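Local atomic coordinates of Rab GDP-dissociation inhibitor (Saccharomyces cerevisiae, PDB entry 2BCG), a protein that inhibits GDP release from the Rab GTPase Sec4 in the yeast secretory pathway and extracts GDP-bound Ypt7 from vacuolar membranes. Residues L173-Y182 / Y207-F216; I396-E404 / Y412-S420. All coordinates share one frame; numbering follows the deposited sequence. Where two conformers were deposited one is given.

How the contacts relate
Following the chain from the N terminus, residues 173-182 lead into helix 178-184, and after 24 further residues, partly helical, residues 207-216 return to them and run into helix 212-229; contact 1 closes that excursion. Contact 2 closes a much shorter one: seven residues separate 396-404 from 412-420, which come back past strand 391-402. The two closures stand in series, neither nested nor crossed, with centres about 26 Å apart. Contact 1 ties together two helix starts in the helical part near the bound geranylgeranyl groups, whereas contact 2 joins an edge of the mixed sheet to outermost strand 411-413 of the parallel sheet and the chain leaving it.

Contact 1. Residues L173-Y182 / Y207-F216; sequences LDKNTMDEVY and YLQQPARPSF
Leu173 lays CD1 over the face of the Phe216 ring, 3.9 Å from the centroid, a CH-pi contact that sets methyl C-H groups on the pi face. A capping box opens helix 178-184: Thr177 OG1 accepts from Glu180 N, and Glu180 OE1 from Thr177 N. A single beta bridge, Thr177 with Pro211, joins it to the start of helix 212-229. Ala212 N donates to Asn176 O at 2.9 Å and Arg213 N to Leu173 O, while Met178 N and Asp179 N donate to Gln210 O and Leu208 O. Small Ala212 lets the backbones come close, its CB 3.6 Å from Val181 CG2. Met178, bent at chi2 (52°), brings SD to 3.7 Å from Ser215 CB. The Tyr182 and Tyr207 hydroxyls share a hydrogen bond.

Arg213 grips Asp174 side-on in a salt bridge, NH2 2.6 Å from OD2 and NE 3.3 Å from OD1, above the carboxylate plane; Leu173 CB covers a guanidinium face, and NH1 pairs with Glu162. Farther out, Trp156 of helix 144-159 meets Phe216 edge-to-face. Asn176 OD1 accepts from Asp172 N, and its ND2 reaches Glu180 OE1 from the face opposite Thr177 N.

Contact 2. Residues I396-E404 / Y412-S420; sequences IAELFEPRE and YLSRSYDAS
The side chain of Ser416 leaves with OG beside its own backbone N (chi1 -55°), and this torsion delivers the hydroxyl to the backbone of Phe400, where OG accepts from Phe400 N at 2.9 Å. Its own backbone N completes the grip: Ser416 N donates to Phe400 O at 2.9 Å, so one serine holds both polar groups of a single strand residue. Serine suits the place because its short hydroxyl substitutes for a backbone carbonyl as acceptor. A water donates to Phe400 O and Ser416 O.

Glu401 starts with CG between its backbone N and carbonyl carbon (chi1 58°) and then runs straight, alongside Arg415, which bends at chi3 (69°). The salt bridge runs 2.7 Å from Arg415 NH1 to the anti side of Glu401 OE2, somewhat out of both planes, while Glu401 CB rests over a guanidinium face, toward its rim; a second water joins OE2 to Arg415 NH2.

The arrangement joins the last strand of the mixed sheet, 391-402, to the segment leaving edge strand 411-413 of the parallel sheet, whose strand order 3-2-1-4-5 is consistent with a Rossmann-type fold. Pro402, with no N-H to offer, meets the returning chain by its ring: CB lies 3.9 Å from Leu413 CB, and CG touches Leu413 O, whose hydrogen bond goes to Arg436. At the far end, Leu399 CD2 comes 3.3 Å from Tyr417 O, an acceptor for Arg312. Beyond it Asp418 forms an Asx turn, its OD2 taking Ser420 N and, on the syn lone pair, Ser420 OG, and pairing with Lys89.

Contact 1. Residues L173-Y182 / Y207-F216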
loop_
_atom_site.group_PDB
_atom_site.type_symbol
_atom_site.label_atom_id
_atom_site.label_comp_id
_atom_site.label_asym_id
_atom_site.label_seq_id
_atom_site.Cartn_x
_atom_site.Cartn_y
_atom_site.Cartn_z
ATOM N N LEU A 173 -28.273 -19.158 10.470
ATOM C CA LEU A 173 -27.291 -18.695 9.478
ATOM C C LEU A 173 -26.495 -19.806 8.810
ATOM O O LEU A 173 -25.950 -19.617 7.719
ATOM C CB LEU A 173 -26.368 -17.608 10.066
ATOM C CG LEU A 173 -27.032 -16.324 10.584
ATOM C CD1 LEU A 173 -25.963 -15.348 11.027
ATOM C CD2 LEU A 173 -27.948 -15.676 9.541
ATOM N N ASP A 174 -26.446 -20.978 9.447
ATOM C CA ASP A 174 -25.725 -22.113 8.889
ATOM C C ASP A 174 -26.649 -23.076 8.144
ATOM O O ASP A 174 -26.255 -23.669 7.145
ATOM C CB ASP A 174 -24.975 -22.857 10.002
ATOM C CG ASP A 174 -23.932 -21.989 10.689
ATOM O OD1 ASP A 174 -23.003 -21.512 9.984
ATOM O OD2 ASP A 174 -24.041 -21.804 11.928
ATOM N N LYS A 175 -27.877 -23.219 8.625
ATOM C CA LYS A 175 -28.825 -24.177 8.047
ATOM C C LYS A 175 -29.712 -23.586 6.952
ATOM O O LYS A 175 -30.210 -24.306 6.085
ATOM C CB LYS A 175 -29.686 -24.803 9.152
ATOM C CG LYS A 175 -28.894 -25.665 10.142
ATOM C CD LYS A 175 -29.794 -26.117 11.277
ATOM C CE LYS A 175 -29.013 -26.745 12.420
ATOM N NZ LYS A 175 -28.652 -28.183 12.173
ATOM N N ASN A 176 -29.925 -22.279 7.001
ATOM C CA ASN A 176 -30.737 -21.602 5.988
ATOM C C ASN A 176 -29.823 -21.032 4.904
ATOM O O ASN A 176 -28.741 -20.552 5.220
ATOM C CB ASN A 176 -31.541 -20.469 6.621
ATOM C CG ASN A 176 -32.753 -20.952 7.423
ATOM O OD1 ASN A 176 -32.894 -20.623 8.613
ATOM N ND2 ASN A 176 -33.658 -21.675 6.765
ATOM N N THR A 177 -30.254 -21.119 3.644
ATOM C CA THR A 177 -29.574 -20.457 2.517
ATOM C C THR A 177 -29.922 -18.962 2.531
ATOM O O THR A 177 -30.873 -18.523 3.203
ATOM C CB THR A 177 -30.005 -21.039 1.144
ATOM O OG1 THR A 177 -31.362 -20.662 0.877
ATOM C CG2 THR A 177 -29.887 -22.572 1.106
ATOM N N MET A 178 -29.151 -18.167 1.790
ATOM C CA MET A 178 -29.448 -16.753 1.718
ATOM C C MET A 178 -30.802 -16.509 1.052
ATOM O O MET A 178 -31.511 -15.606 1.461
ATOM C CB MET A 178 -28.321 -15.971 1.028
ATOM C CG MET A 178 -28.357 -14.497 1.368
ATOM S SD MET A 178 -28.411 -14.084 3.130
ATOM C CE MET A 178 -28.937 -12.381 3.092
ATOM N N ASP A 179 -31.163 -17.315 0.055
ATOM C CA ASP A 179 -32.493 -17.197 -0.572
ATOM C C ASP A 179 -33.632 -17.389 0.444
ATOM O O ASP A 179 -34.633 -16.679 0.399
ATOM C CB ASP A 179 -32.658 -18.199 -1.709
ATOM C CG ASP A 179 -33.267 -17.577 -2.953
ATOM O OD1 ASP A 179 -33.271 -18.264 -4.009
ATOM O OD2 ASP A 179 -33.709 -16.408 -2.892
ATOM N N GLU A 180 -33.453 -18.343 1.366
ATOM C CA GLU A 180 -34.423 -18.569 2.432
ATOM C C GLU A 180 -34.496 -17.407 3.399
ATOM O O GLU A 180 -35.570 -17.055 3.876
ATOM C CB GLU A 180 -34.121 -19.871 3.179
ATOM C CG GLU A 180 -34.347 -21.109 2.326
ATOM C CD GLU A 180 -33.972 -22.390 3.049
ATOM O OE1 GLU A 180 -33.125 -22.342 3.971
ATOM O OE2 GLU A 180 -34.528 -23.444 2.685
ATOM N N VAL A 181 -33.358 -16.760 3.660
ATOM C CA VAL A 181 -33.358 -15.567 4.480
ATOM C C VAL A 181 -34.153 -14.438 3.781
ATOM O O VAL A 181 -34.950 -13.740 4.414
ATOM C CB VAL A 181 -31.891 -15.103 4.826
ATOM C CG1 VAL A 181 -31.887 -13.710 5.410
ATOM C CG2 VAL A 181 -31.211 -16.082 5.786
ATOM N N TYR A 182 -33.950 -14.293 2.465
ATOM C CA TYR A 182 -34.651 -13.278 1.686
ATOM C C TYR A 182 -36.166 -13.541 1.749
ATOM O O TYR A 182 -36.960 -12.605 1.931
ATOM C CB TYR A 182 -34.162 -13.290 0.229
ATOM C CG TYR A 182 -32.773 -12.671 -0.070
ATOM C CD1 TYR A 182 -31.978 -13.201 -1.086
ATOM C CD2 TYR A 182 -32.290 -11.564 0.642
ATOM C CE1 TYR A 182 -30.729 -12.620 -1.431
ATOM C CE2 TYR A 182 -31.021 -10.967 0.316
ATOM C CZ TYR A 182 -30.264 -11.522 -0.722
ATOM O OH TYR A 182 -29.031 -10.943 -1.036
ATOM N N TYR A 207 -24.159 -17.411 -4.287
ATOM C CA TYR A 207 -24.455 -17.274 -2.841
ATOM C C TYR A 207 -25.916 -17.567 -2.452
ATOM O O TYR A 207 -26.196 -17.879 -1.287
ATOM C CB TYR A 207 -24.093 -15.874 -2.347
ATOM C CG TYR A 207 -25.148 -14.838 -2.693
ATOM C CD1 TYR A 207 -25.204 -14.248 -3.976
ATOM C CD2 TYR A 207 -26.102 -14.460 -1.745
ATOM C CE1 TYR A 207 -26.190 -13.290 -4.295
ATOM C CE2 TYR A 207 -27.092 -13.517 -2.042
ATOM C CZ TYR A 207 -27.141 -12.951 -3.316
ATOM O OH TYR A 207 -28.113 -12.020 -3.593
ATOM N N LEU A 208 -26.835 -17.435 -3.407
ATOM C CA LEU A 208 -28.259 -17.625 -3.134
ATOM C C LEU A 208 -28.571 -19.025 -2.583
ATOM O O LEU A 208 -29.472 -19.186 -1.751
ATOM C CB LEU A 208 -29.081 -17.375 -4.390
ATOM C CG LEU A 208 -29.269 -15.939 -4.907
ATOM C CD1 LEU A 208 -30.027 -16.020 -6.223
ATOM C CD2 LEU A 208 -30.019 -15.064 -3.913
ATOM N N GLN A 209 -27.813 -20.013 -3.041
ATOM C CA GLN A 209 -28.069 -21.403 -2.669
ATOM C C GLN A 209 -27.037 -21.935 -1.675
ATOM O O GLN A 209 -26.950 -23.138 -1.442
ATOM C CB GLN A 209 -28.185 -22.282 -3.921
ATOM C CG GLN A 209 -29.228 -21.798 -4.947
ATOM C CD GLN A 209 -30.630 -21.589 -4.356
ATOM O OE1 GLN A 209 -31.012 -22.223 -3.367
ATOM N NE2 GLN A 209 -31.402 -20.689 -4.968
ATOM N N GLN A 210 -26.278 -21.025 -1.065
ATOM C CA GLN A 210 -25.263 -21.374 -0.072
ATOM C C GLN A 210 -25.724 -20.890 1.309
ATOM O O GLN A 210 -26.575 -19.993 1.380
ATOM C CB GLN A 210 -23.918 -20.736 -0.439
ATOM C CG GLN A 210 -23.194 -21.450 -1.566
ATOM C CD GLN A 210 -22.059 -20.643 -2.159
ATOM O OE1 GLN A 210 -21.674 -19.593 -1.638
ATOM N NE2 GLN A 210 -21.514 -21.133 -3.263
ATOM N N PRO A 211 -25.194 -21.492 2.411
ATOM C CA PRO A 211 -25.482 -21.027 3.766
ATOM C C PRO A 211 -25.414 -19.503 3.905
ATOM O O PRO A 211 -24.535 -18.864 3.321
ATOM C CB PRO A 211 -24.369 -21.665 4.599
ATOM C CG PRO A 211 -24.106 -22.940 3.901
ATOM C CD PRO A 211 -24.313 -22.678 2.432
ATOM N N ALA A 212 -26.343 -18.945 4.666
ATOM C CA ALA A 212 -26.490 -17.502 4.794
ATOM C C ALA A 212 -25.314 -16.797 5.478
ATOM O O ALA A 212 -25.034 -15.627 5.184
ATOM C CB ALA A 212 -27.783 -17.186 5.524
ATOM N N ARG A 213 -24.631 -17.509 6.381
ATOM C CA ARG A 213 -23.624 -16.909 7.267
ATOM C C ARG A 213 -22.634 -15.931 6.581
ATOM O O ARG A 213 -22.521 -14.784 7.036
ATOM C CB ARG A 213 -22.872 -18.012 8.052
ATOM C CG ARG A 213 -21.603 -17.545 8.789
ATOM C CD ARG A 213 -21.839 -17.298 10.275
ATOM N NE ARG A 213 -22.370 -18.457 10.996
ATOM C CZ ARG A 213 -23.000 -18.355 12.161
ATOM N NH1 ARG A 213 -23.136 -17.162 12.727
ATOM N NH2 ARG A 213 -23.483 -19.430 12.768
ATOM N N PRO A 214 -21.898 -16.390 5.531
ATOM C CA PRO A 214 -20.934 -15.511 4.815
ATOM C C PRO A 214 -21.580 -14.270 4.218
ATOM O O PRO A 214 -21.001 -13.200 4.297
ATOM C CB PRO A 214 -20.381 -16.386 3.691
ATOM C CG PRO A 214 -21.239 -17.603 3.664
ATOM C CD PRO A 214 -21.894 -17.756 4.985
ATOM N N SER A 215 -22.756 -14.422 3.612
ATOM C CA SER A 215 -23.522 -13.259 3.138
ATOM C C SER A 215 -23.913 -12.316 4.281
ATOM O O SER A 215 -23.788 -11.098 4.144
ATOM C CB SER A 215 -24.776 -13.693 2.350
ATOM O OG SER A 215 -24.436 -14.444 1.202
ATOM N N PHE A 216 -24.389 -12.872 5.402
ATOM C CA PHE A 216 -24.753 -12.080 6.572
ATOM C C PHE A 216 -23.556 -11.246 7.040
ATOM O O PHE A 216 -23.674 -10.036 7.282
ATOM C CB PHE A 216 -25.222 -13.003 7.722
ATOM C CG PHE A 216 -25.656 -12.257 8.958
ATOM C CD1 PHE A 216 -24.727 -11.896 9.940
ATOM C CD2 PHE A 216 -26.999 -11.911 9.147
ATOM C CE1 PHE A 216 -25.134 -11.191 11.077
ATOM C CE2 PHE A 216 -27.407 -11.208 10.287
ATOM C CZ PHE A 216 -26.476 -10.848 11.244
HETATM O O HOH W 1 -32.435 -22.007 -1.161
#

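Contact 2. Residues I396-E404 / Y412-S420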
loop_
_atom_site.group_PDB
_atom_site.type_symbol
_atom_site.label_atom_id
_atom_site.label_comp_id
_atom_site.label_asym_id
_atom_site.label_seq_id
_atom_site.Cartn_x
_atom_site.Cartn_y
_atom_site.Cartn_z
ATOM N N ILE A 396 -4.455 -8.644 -19.393
ATOM C CA ILE A 396 -5.245 -9.808 -18.969
ATOM C C ILE A 396 -4.367 -10.649 -18.044
ATOM O O ILE A 396 -3.202 -10.896 -18.354
ATOM C CB ILE A 396 -5.736 -10.629 -20.185
ATOM C CG1 ILE A 396 -6.667 -9.729 -21.031
ATOM C CG2 ILE A 396 -6.398 -11.915 -19.710
ATOM C CD1 ILE A 396 -7.132 -10.389 -22.347
ATOM N N ALA A 397 -4.908 -11.039 -16.899
ATOM C CA ALA A 397 -4.177 -11.851 -15.930
ATOM C C ALA A 397 -4.917 -13.173 -15.672
ATOM O O ALA A 397 -6.131 -13.172 -15.458
ATOM C CB ALA A 397 -3.994 -11.078 -14.622
ATOM N N GLU A 398 -4.180 -14.288 -15.698
ATOM C CA GLU A 398 -4.754 -15.560 -15.280
ATOM C C GLU A 398 -4.579 -15.661 -13.773
ATOM O O GLU A 398 -3.526 -15.308 -13.266
ATOM C CB GLU A 398 -4.056 -16.735 -15.987
ATOM C CG GLU A 398 -4.803 -18.035 -15.764
ATOM C CD GLU A 398 -4.397 -19.160 -16.703
ATOM O OE1 GLU A 398 -5.042 -20.226 -16.648
ATOM O OE2 GLU A 398 -3.435 -18.993 -17.476
ATOM N N LEU A 399 -5.621 -16.084 -13.063
ATOM C CA LEU A 399 -5.565 -16.230 -11.606
ATOM C C LEU A 399 -5.030 -17.600 -11.190
ATOM O O LEU A 399 -5.515 -18.637 -11.669
ATOM C CB LEU A 399 -6.935 -16.013 -10.980
ATOM C CG LEU A 399 -7.595 -14.684 -11.325
ATOM C CD1 LEU A 399 -8.898 -14.665 -10.536
ATOM C CD2 LEU A 399 -6.664 -13.511 -10.960
ATOM N N PHE A 400 -4.059 -17.578 -10.283
ATOM C CA PHE A 400 -3.430 -18.808 -9.746
ATOM C C PHE A 400 -3.670 -19.003 -8.256
ATOM O O PHE A 400 -3.907 -18.043 -7.499
ATOM C CB PHE A 400 -1.925 -18.817 -10.071
ATOM C CG PHE A 400 -1.648 -18.785 -11.531
ATOM C CD1 PHE A 400 -1.290 -17.586 -12.162
ATOM C CD2 PHE A 400 -1.792 -19.948 -12.304
ATOM C CE1 PHE A 400 -1.053 -17.547 -13.535
ATOM C CE2 PHE A 400 -1.567 -19.910 -13.682
ATOM C CZ PHE A 400 -1.214 -18.699 -14.307
ATOM N N GLU A 401 -3.654 -20.269 -7.829
ATOM C CA GLU A 401 -3.727 -20.582 -6.407
ATOM C C GLU A 401 -2.773 -21.739 -6.150
ATOM O O GLU A 401 -2.404 -22.436 -7.090
ATOM C CB GLU A 401 -5.158 -20.962 -5.981
ATOM C CG GLU A 401 -5.718 -22.166 -6.750
ATOM C CD GLU A 401 -7.120 -22.535 -6.335
ATOM O OE1 GLU A 401 -7.800 -23.226 -7.120
ATOM O OE2 GLU A 401 -7.553 -22.168 -5.226
ATOM N N PRO A 402 -2.319 -21.890 -4.909
ATOM C CA PRO A 402 -1.426 -23.028 -4.636
ATOM C C PRO A 402 -2.163 -24.358 -4.777
ATOM O O PRO A 402 -3.340 -24.463 -4.429
ATOM C CB PRO A 402 -1.016 -22.833 -3.185
ATOM C CG PRO A 402 -1.889 -21.796 -2.606
ATOM C CD PRO A 402 -2.578 -21.065 -3.714
ATOM N N ARG A 403 -1.432 -25.346 -5.271
ATOM C CA ARG A 403 -1.959 -26.704 -5.371
ATOM C C ARG A 403 -2.139 -27.301 -3.971
ATOM O O ARG A 403 -3.101 -28.042 -3.732
ATOM C CB ARG A 403 -1.007 -27.535 -6.227
ATOM C CG ARG A 403 -1.026 -27.181 -7.709
ATOM C CD ARG A 403 -0.066 -28.039 -8.532
ATOM N NE ARG A 403 0.048 -27.551 -9.912
ATOM C CZ ARG A 403 -0.826 -27.816 -10.891
ATOM N NH1 ARG A 403 -1.893 -28.586 -10.662
ATOM N NH2 ARG A 403 -0.641 -27.299 -12.106
ATOM N N GLU A 404 -1.222 -26.978 -3.054
ATOM C CA GLU A 404 -1.228 -27.511 -1.683
ATOM C C GLU A 404 -0.950 -26.406 -0.653
ATOM O O GLU A 404 -0.497 -25.316 -1.039
ATOM C CB GLU A 404 -0.210 -28.665 -1.530
ATOM C CG GLU A 404 -0.328 -29.810 -2.553
ATOM C CD GLU A 404 -1.619 -30.625 -2.432
ATOM O OE1 GLU A 404 -2.256 -30.633 -1.345
ATOM O OE2 GLU A 404 -2.012 -31.271 -3.439
ATOM N N TYR A 412 4.953 -22.008 1.232
ATOM C CA TYR A 412 3.665 -21.419 1.570
ATOM C C TYR A 412 3.390 -20.316 0.541
ATOM O O TYR A 412 4.061 -19.290 0.513
ATOM C CB TYR A 412 3.694 -20.850 2.987
ATOM C CG TYR A 412 3.891 -21.940 4.032
ATOM C CD1 TYR A 412 5.184 -22.240 4.543
ATOM C CD2 TYR A 412 2.827 -22.717 4.438
ATOM C CE1 TYR A 412 5.370 -23.286 5.494
ATOM C CE2 TYR A 412 3.001 -23.767 5.393
ATOM C CZ TYR A 412 4.263 -24.034 5.905
ATOM O OH TYR A 412 4.436 -25.032 6.840
ATOM N N LEU A 413 2.424 -20.580 -0.326
ATOM C CA LEU A 413 2.173 -19.699 -1.473
ATOM C C LEU A 413 0.912 -18.909 -1.324
ATOM O O LEU A 413 -0.124 -19.384 -0.805
ATOM C CB LEU A 413 2.113 -20.524 -2.754
ATOM C CG LEU A 413 3.415 -21.304 -3.019
ATOM C CD1 LEU A 413 3.302 -22.306 -4.154
ATOM C CD2 LEU A 413 4.632 -20.387 -3.195
ATOM N N SER A 414 0.982 -17.672 -1.818
ATOM C CA SER A 414 -0.212 -16.834 -1.841
ATOM C C SER A 414 -1.037 -17.058 -3.110
ATOM O O SER A 414 -0.536 -17.599 -4.118
ATOM C CB SER A 414 0.207 -15.345 -1.741
ATOM O OG SER A 414 1.098 -15.028 -2.815
ATOM N N ARG A 415 -2.278 -16.574 -3.078
ATOM C CA ARG A 415 -3.146 -16.567 -4.243
ATOM C C ARG A 415 -2.931 -15.300 -5.107
ATOM O O ARG A 415 -2.654 -14.211 -4.588
ATOM C CB ARG A 415 -4.608 -16.620 -3.788
ATOM C CG ARG A 415 -5.006 -17.864 -2.925
ATOM C CD ARG A 415 -6.420 -17.686 -2.389
ATOM N NE ARG A 415 -7.337 -17.782 -3.524
ATOM C CZ ARG A 415 -7.823 -18.917 -4.016
ATOM N NH1 ARG A 415 -7.533 -20.090 -3.437
ATOM N NH2 ARG A 415 -8.622 -18.878 -5.082
ATOM N N SER A 416 -3.058 -15.437 -6.423
ATOM C CA SER A 416 -3.045 -14.228 -7.277
ATOM C C SER A 416 -4.134 -13.263 -6.830
ATOM O O SER A 416 -5.177 -13.686 -6.307
ATOM C CB SER A 416 -3.286 -14.562 -8.748
ATOM O OG SER A 416 -2.375 -15.504 -9.233
ATOM N N TYR A 417 -3.917 -11.959 -7.020
ATOM C CA TYR A 417 -4.961 -10.989 -6.598
ATOM C C TYR A 417 -6.172 -11.105 -7.509
ATOM O O TYR A 417 -6.029 -11.125 -8.733
ATOM C CB TYR A 417 -4.385 -9.567 -6.606
ATOM C CG TYR A 417 -3.202 -9.489 -5.662
ATOM C CD1 TYR A 417 -3.410 -9.533 -4.276
ATOM C CD2 TYR A 417 -1.889 -9.452 -6.135
ATOM C CE1 TYR A 417 -2.363 -9.556 -3.379
ATOM C CE2 TYR A 417 -0.801 -9.434 -5.235
ATOM C CZ TYR A 417 -1.053 -9.483 -3.852
ATOM O OH TYR A 417 -0.010 -9.514 -2.944
ATOM N N ASP A 418 -7.335 -11.227 -6.877
ATOM C CA ASP A 418 -8.529 -11.671 -7.590
ATOM C C ASP A 418 -9.344 -10.490 -8.138
ATOM O O ASP A 418 -8.895 -9.337 -8.091
ATOM C CB ASP A 418 -9.359 -12.621 -6.696
ATOM C CG ASP A 418 -9.983 -11.937 -5.482
ATOM O OD1 ASP A 418 -10.357 -12.653 -4.500
ATOM O OD2 ASP A 418 -10.153 -10.705 -5.495
ATOM N N ALA A 419 -10.519 -10.786 -8.698
ATOM C CA ALA A 419 -11.346 -9.768 -9.357
ATOM C C ALA A 419 -12.206 -8.961 -8.396
ATOM O O ALA A 419 -12.891 -8.024 -8.820
ATOM C CB ALA A 419 -12.241 -10.446 -10.372
ATOM N N SER A 420 -12.188 -9.300 -7.112
ATOM C CA SER A 420 -13.031 -8.593 -6.136
ATOM C C SER A 420 -12.551 -7.155 -6.051
ATOM O O SER A 420 -11.373 -6.848 -6.333
ATOM C CB SER A 420 -13.055 -9.269 -4.769
ATOM O OG SER A 420 -11.822 -9.120 -4.118
HETATM O O HOH W 2 -6.166 -16.156 -7.254
HETATM O O HOH W 3 -10.296 -20.789 -6.063
HETATM O O HOH W 4 1.317 -23.293 -0.248
#